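Local coordinates for protein beta-glycosidase (Bacteroides caccae, PDB 6T2R) that belongs to glycoside hydrolase family 16 and probably acts as an endo-acting O-glycanase that cuts within mucin glycans in the human gut, at residues L31-N36 and R103-G108; I155-V160 and G238-T243. All blocks are in the same frame, centred on the assembly; numbering follows the deposited sequence.

How the contacts relate
Both contacts bring side chains from loops against strands of the family 16 beta-sandwich (jelly roll). Contact 1 rests chiefly on an arginine stacked on a tryptophan, with an offset edge-to-face pair beside it; contact 2 is a single T-shaped pair. They lie on opposite sides of the chain's centre, their own centres about 26 Å apart and their nearest atoms about 12 Å apart. Contact 1 joins strand 29-35 to the loop ahead of strand 108-116, with a sulfate ion bound beside it. Contact 2 joins strand 155-161 to the loop after strand 228-233. It adjoins strand 147-148, in the region with the family's ExDxxE signature, and probably lies nearer the active-site cleft.

Contact 1 (L31-N36 and R103-G108); sequences LVWEDN and RAFHGG. With SO4 (sulfate ion), chain B.
Trp33 lies flat under the guanidinium of Arg103 where strand 29-35 of the jelly-roll sandwich forms a classic beta bulge, Val32 and Trp33 both facing His260 of strand 251-263. The Trp33 side chain leaves the strand with CG opposite the backbone N (chi1 -179°), which carries it across to the loop 103-108. Trp33 CB comes no nearer than 3.9 Å to Arg103 NH1. One bond on, Trp33 CG is 3.6 Å from the same NH1, and Trp33 CD1 lies under CZ of Arg103 at 3.3 Å. The two planes differ by 12°, giving a close stack and a cation-pi contact over the five-membered ring. Trp33 NE1 lies beneath Arg103 NE, but both are donors and do not bond. Farther out, the six-membered ring takes Arg103 CD over its face, a CH-pi contact; the bend at chi3 beyond CD then lays the guanidinium along the five-membered ring. At the far rim, Trp33 CZ3 meets Phe105 CZ at 3.8 Å. Phe105 turns its edge to the same indole face in an offset edge-to-face pair, planes at 76°, while its ring also packs edge-to-face with His260. Beside this cluster, His260, Gln262 and His106 bind a sulfate, probably from the crystallisation liquor. His106 grips it twice: its backbone N gives a nearly straight 2.9 Å bond to sulfate O1, and its ring ND1 a more bent one, also 2.9 Å, to O3.

Contact 2 (I155-V160 and G238-T243); sequences IVYQTV and GSWVGT
Tyr157, on strand 155-161, and Trp240, in a loop that turns helically at 239-241, meet across widely separated backbones, the nearest CA atoms being those of Tyr157 and Val241 at 12.0 Å. Gly242 N bonds to Gly238 O at 3.1 Å and closes the turn, with positive phi at Gly242. The two aromatic side chains span the gap between the segments. A trans chi1 of -176° swings the indole of Trp240 out from the turn, benzo edge leading. Trp240 CZ2 arrives over the centre of the phenol ring, 3.7 Å from Tyr157 CD2, and stays nearly equidistant from all six ring carbons. Trp240 CH2 follows at the inner end of the ring, 3.8 Å from Tyr157 CG. With the planes at 80° and the centroids of the Tyr157 ring and the Trp240 six-membered ring 4.9 Å apart, this is a T-shaped pair in which Tyr157 offers the face and Trp240 the edge. The contact is apolar and small, and lies at the surface; Trp240 also touches a crystal neighbour, which may influence how it sits. The loop has further ties, Ser239 N to Asp56 and Val241 O to Asn151, while the indole packs on Leu150 and Glu148. Tyr157 pairs through its backbone with Glu148 and packs on Thr179. Since Glu148 belongs to the ExDxxE signature of family 16 hydrolases, the T-shaped pair is consistent with an aromatic wall beside the substrate cleft of the jelly roll.

Contact 1 (L31-N36 and R103-G108)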
loop_
_atom_site.group_PDB
_atom_site.type_symbol
_atom_site.label_atom_id
_atom_site.label_comp_id
_atom_site.label_asym_id
_atom_site.label_seq_id
_atom_site.Cartn_x
_atom_site.Cartn_y
_atom_site.Cartn_z
ATOM N N LEU A 31 11.775 -13.832 -8.180
ATOM C CA LEU A 31 11.355 -13.565 -6.774
ATOM C C LEU A 31 12.616 -13.314 -5.948
ATOM O O LEU A 31 13.424 -14.216 -5.854
ATOM C CB LEU A 31 10.536 -14.741 -6.221
ATOM C CG LEU A 31 9.974 -14.523 -4.810
ATOM C CD1 LEU A 31 8.900 -13.444 -4.802
ATOM C CD2 LEU A 31 9.401 -15.807 -4.253
ATOM N N VAL A 32 12.825 -12.086 -5.477
ATOM C CA VAL A 32 14.026 -11.669 -4.683
ATOM C C VAL A 32 13.644 -11.656 -3.188
ATOM O O VAL A 32 14.554 -11.771 -2.365
ATOM C CB VAL A 32 14.592 -10.296 -5.114
ATOM C CG1 VAL A 32 15.126 -10.321 -6.548
ATOM C CG2 VAL A 32 13.583 -9.142 -4.915
ATOM N N TRP A 33 12.352 -11.539 -2.839
ATOM C CA TRP A 33 11.897 -11.493 -1.427
ATOM C C TRP A 33 10.398 -11.777 -1.331
ATOM O O TRP A 33 9.647 -11.371 -2.240
ATOM C CB TRP A 33 12.267 -10.142 -0.819
ATOM C CG TRP A 33 11.849 -10.028 0.610
ATOM C CD1 TRP A 33 12.530 -10.482 1.704
ATOM C CD2 TRP A 33 10.622 -9.478 1.113
ATOM N NE1 TRP A 33 11.817 -10.234 2.857
ATOM C CE2 TRP A 33 10.637 -9.629 2.525
ATOM C CE3 TRP A 33 9.506 -8.896 0.520
ATOM C CZ2 TRP A 33 9.611 -9.158 3.337
ATOM C CZ3 TRP A 33 8.499 -8.428 1.322
ATOM C CH2 TRP A 33 8.539 -8.565 2.710
ATOM N N GLU A 34 9.992 -12.492 -0.282
ATOM C CA GLU A 34 8.576 -12.712 0.022
ATOM C C GLU A 34 8.357 -12.752 1.540
ATOM O O GLU A 34 9.264 -13.063 2.297
ATOM C CB GLU A 34 8.089 -13.974 -0.695
ATOM C CG GLU A 34 8.530 -15.283 -0.053
ATOM C CD GLU A 34 8.087 -16.513 -0.828
ATOM O OE1 GLU A 34 6.982 -16.508 -1.402
ATOM O OE2 GLU A 34 8.876 -17.444 -0.895
ATOM N N ASP A 35 7.134 -12.465 1.942
ATOM C CA ASP A 35 6.643 -12.750 3.303
ATOM C C ASP A 35 5.295 -13.476 3.185
ATOM O O ASP A 35 4.365 -12.879 2.619
ATOM C CB ASP A 35 6.575 -11.453 4.093
ATOM C CG ASP A 35 6.404 -11.710 5.571
ATOM O OD1 ASP A 35 5.978 -12.829 5.883
ATOM O OD2 ASP A 35 6.707 -10.782 6.384
ATOM N N ASN A 36 5.198 -14.705 3.718
ATOM C CA ASN A 36 3.953 -15.521 3.737
ATOM C C ASN A 36 3.244 -15.441 5.083
ATOM O O ASN A 36 2.266 -16.211 5.264
ATOM C CB ASN A 36 4.214 -16.984 3.402
ATOM C CG ASN A 36 4.400 -17.130 1.913
ATOM O OD1 ASN A 36 3.519 -16.766 1.134
ATOM N ND2 ASN A 36 5.572 -17.589 1.522
ATOM N N ARG A 103 12.943 -2.555 5.727
ATOM C CA ARG A 103 13.168 -3.129 4.390
ATOM C C ARG A 103 12.829 -2.096 3.300
ATOM O O ARG A 103 11.697 -1.554 3.266
ATOM C CB ARG A 103 12.404 -4.441 4.200
ATOM C CG ARG A 103 12.529 -4.910 2.753
ATOM C CD ARG A 103 12.085 -6.330 2.558
ATOM N NE ARG A 103 13.062 -7.202 3.176
ATOM C CZ ARG A 103 14.110 -7.741 2.556
ATOM N NH1 ARG A 103 14.313 -7.509 1.271
ATOM N NH2 ARG A 103 14.951 -8.522 3.225
ATOM N N ALA A 104 13.773 -1.890 2.408
ATOM C CA ALA A 104 13.670 -0.963 1.263
ATOM C C ALA A 104 13.337 -1.776 0.016
ATOM O O ALA A 104 13.977 -2.785 -0.188
ATOM C CB ALA A 104 14.974 -0.221 1.102
ATOM N N PHE A 105 12.400 -1.317 -0.797
ATOM C CA PHE A 105 12.156 -1.882 -2.137
ATOM C C PHE A 105 12.802 -0.962 -3.172
ATOM O O PHE A 105 12.476 0.231 -3.143
ATOM C CB PHE A 105 10.660 -2.068 -2.319
ATOM C CG PHE A 105 10.092 -3.004 -1.284
ATOM C CD1 PHE A 105 9.791 -2.550 -0.011
ATOM C CD2 PHE A 105 9.884 -4.340 -1.579
ATOM C CE1 PHE A 105 9.314 -3.411 0.960
ATOM C CE2 PHE A 105 9.349 -5.194 -0.625
ATOM C CZ PHE A 105 9.098 -4.729 0.651
ATOM N N HIS A 106 13.727 -1.500 -3.978
ATOM C CA HIS A 106 14.412 -0.813 -5.101
ATOM C C HIS A 106 13.677 -1.174 -6.386
ATOM O O HIS A 106 14.043 -2.169 -7.027
ATOM C CB HIS A 106 15.902 -1.212 -5.144
ATOM C CG HIS A 106 16.628 -0.859 -3.889
ATOM N ND1 HIS A 106 16.560 -1.654 -2.720
ATOM C CD2 HIS A 106 17.388 0.204 -3.581
ATOM C CE1 HIS A 106 17.263 -1.079 -1.770
ATOM N NE2 HIS A 106 17.766 0.063 -2.266
ATOM N N GLY A 107 12.617 -0.440 -6.682
ATOM C CA GLY A 107 11.753 -0.678 -7.846
ATOM C C GLY A 107 11.295 -2.125 -7.919
ATOM O O GLY A 107 10.931 -2.682 -6.890
ATOM N N GLY A 108 11.335 -2.717 -9.107
ATOM C CA GLY A 108 10.788 -4.054 -9.363
ATOM C C GLY A 108 9.275 -4.076 -9.253
ATOM O O GLY A 108 8.630 -3.007 -9.385
HETATM S S SO4 B . 15.381 -5.223 -3.755
HETATM O O1 SO4 B . 14.245 -4.314 -3.896
HETATM O O2 SO4 B . 15.030 -6.305 -2.851
HETATM O O3 SO4 B . 16.484 -4.496 -3.213
HETATM O O4 SO4 B . 15.704 -5.785 -5.044
#

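Contact 2 (I155-V160 and G238-T243)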
loop_
_atom_site.group_PDB
_atom_site.type_symbol
_atom_site.label_atom_id
_atom_site.label_comp_id
_atom_site.label_asym_id
_atom_site.label_seq_id
_atom_site.Cartn_x
_atom_site.Cartn_y
_atom_site.Cartn_z
ATOM N N ILE A 155 -14.794 -2.181 -6.701
ATOM C CA ILE A 155 -13.616 -1.657 -7.459
ATOM C C ILE A 155 -12.571 -1.188 -6.452
ATOM O O ILE A 155 -12.954 -0.907 -5.309
ATOM C CB ILE A 155 -14.027 -0.493 -8.357
ATOM C CG1 ILE A 155 -14.650 0.617 -7.500
ATOM C CG2 ILE A 155 -14.914 -0.994 -9.505
ATOM C CD1 ILE A 155 -14.659 1.999 -8.123
ATOM N N VAL A 156 -11.323 -1.064 -6.894
ATOM C CA VAL A 156 -10.249 -0.425 -6.093
ATOM C C VAL A 156 -9.672 0.703 -6.937
ATOM O O VAL A 156 -9.764 0.641 -8.181
ATOM C CB VAL A 156 -9.144 -1.404 -5.668
ATOM C CG1 VAL A 156 -9.674 -2.519 -4.784
ATOM C CG2 VAL A 156 -8.387 -1.946 -6.870
ATOM N N TYR A 157 -9.083 1.668 -6.256
ATOM C CA TYR A 157 -8.287 2.767 -6.846
ATOM C C TYR A 157 -6.820 2.344 -6.801
ATOM O O TYR A 157 -6.334 1.874 -5.745
ATOM C CB TYR A 157 -8.532 4.063 -6.078
ATOM C CG TYR A 157 -9.952 4.578 -6.145
ATOM C CD1 TYR A 157 -10.980 3.950 -5.453
ATOM C CD2 TYR A 157 -10.264 5.712 -6.865
ATOM C CE1 TYR A 157 -12.282 4.415 -5.498
ATOM C CE2 TYR A 157 -11.563 6.200 -6.911
ATOM C CZ TYR A 157 -12.571 5.549 -6.225
ATOM O OH TYR A 157 -13.844 6.015 -6.274
ATOM N N GLN A 158 -6.128 2.566 -7.905
ATOM C CA GLN A 158 -4.657 2.635 -7.922
ATOM C C GLN A 158 -4.278 4.062 -8.362
ATOM O O GLN A 158 -4.944 4.601 -9.292
ATOM C CB GLN A 158 -4.142 1.497 -8.798
ATOM C CG GLN A 158 -4.543 0.110 -8.268
ATOM C CD GLN A 158 -3.936 -1.009 -9.085
ATOM O OE1 GLN A 158 -4.301 -1.193 -10.255
ATOM N NE2 GLN A 158 -2.993 -1.738 -8.494
ATOM N N THR A 159 -3.290 4.682 -7.703
ATOM C CA THR A 159 -3.027 6.143 -7.815
ATOM C C THR A 159 -1.571 6.470 -7.511
ATOM O O THR A 159 -0.931 5.685 -6.811
ATOM C CB THR A 159 -3.871 6.955 -6.833
ATOM O OG1 THR A 159 -5.155 6.362 -6.728
ATOM C CG2 THR A 159 -4.049 8.382 -7.295
ATOM N N VAL A 160 -1.075 7.567 -8.084
ATOM C CA VAL A 160 0.227 8.194 -7.713
ATOM C C VAL A 160 -0.105 9.606 -7.261
ATOM O O VAL A 160 -1.074 10.185 -7.768
ATOM C CB VAL A 160 1.305 8.196 -8.826
ATOM C CG1 VAL A 160 1.586 6.802 -9.341
ATOM C CG2 VAL A 160 0.962 9.094 -10.009
ATOM N N GLY A 238 -12.724 9.728 6.968
ATOM C CA GLY A 238 -12.004 10.823 6.297
ATOM C C GLY A 238 -12.912 11.458 5.261
ATOM O O GLY A 238 -14.043 10.957 5.049
ATOM N N SER A 239 -12.446 12.521 4.612
ATOM C CA SER A 239 -13.320 13.332 3.738
ATOM C C SER A 239 -13.613 12.502 2.500
ATOM O O SER A 239 -14.724 12.596 2.009
ATOM C CB SER A 239 -12.713 14.680 3.411
ATOM O OG SER A 239 -11.303 14.580 3.359
ATOM N N TRP A 240 -12.660 11.691 2.046
ATOM C CA TRP A 240 -12.815 10.896 0.799
ATOM C C TRP A 240 -13.825 9.754 1.009
ATOM O O TRP A 240 -14.767 9.601 0.205
ATOM C CB TRP A 240 -11.451 10.393 0.304
ATOM C CG TRP A 240 -11.530 9.674 -1.004
ATOM C CD1 TRP A 240 -12.445 9.890 -1.987
ATOM C CD2 TRP A 240 -10.662 8.631 -1.485
ATOM N NE1 TRP A 240 -12.211 9.053 -3.043
ATOM C CE2 TRP A 240 -11.120 8.274 -2.768
ATOM C CE3 TRP A 240 -9.562 7.942 -0.946
ATOM C CZ2 TRP A 240 -10.516 7.276 -3.525
ATOM C CZ3 TRP A 240 -8.930 6.980 -1.708
ATOM C CH2 TRP A 240 -9.406 6.650 -2.980
ATOM N N VAL A 241 -13.660 8.958 2.051
ATOM C CA VAL A 241 -14.463 7.704 2.184
ATOM C C VAL A 241 -15.853 8.024 2.747
ATOM O O VAL A 241 -16.794 7.292 2.428
ATOM C CB VAL A 241 -13.718 6.671 3.041
ATOM C CG1 VAL A 241 -13.589 7.122 4.494
ATOM C CG2 VAL A 241 -14.354 5.298 2.902
ATOM N N GLY A 242 -15.982 9.092 3.532
ATOM C CA GLY A 242 -17.276 9.482 4.122
ATOM C C GLY A 242 -17.361 8.960 5.541
ATOM O O GLY A 242 -16.305 8.550 6.111
ATOM N N THR A 243 -18.555 8.955 6.114
ATOM C CA THR A 243 -18.722 8.682 7.564
ATOM C C THR A 243 -18.605 7.180 7.805
ATOM O O THR A 243 -19.005 6.382 6.954
ATOM C CB THR A 243 -20.050 9.230 8.110
ATOM O OG1 THR A 243 -21.099 8.722 7.279
ATOM C CG2 THR A 243 -20.098 10.746 8.156
#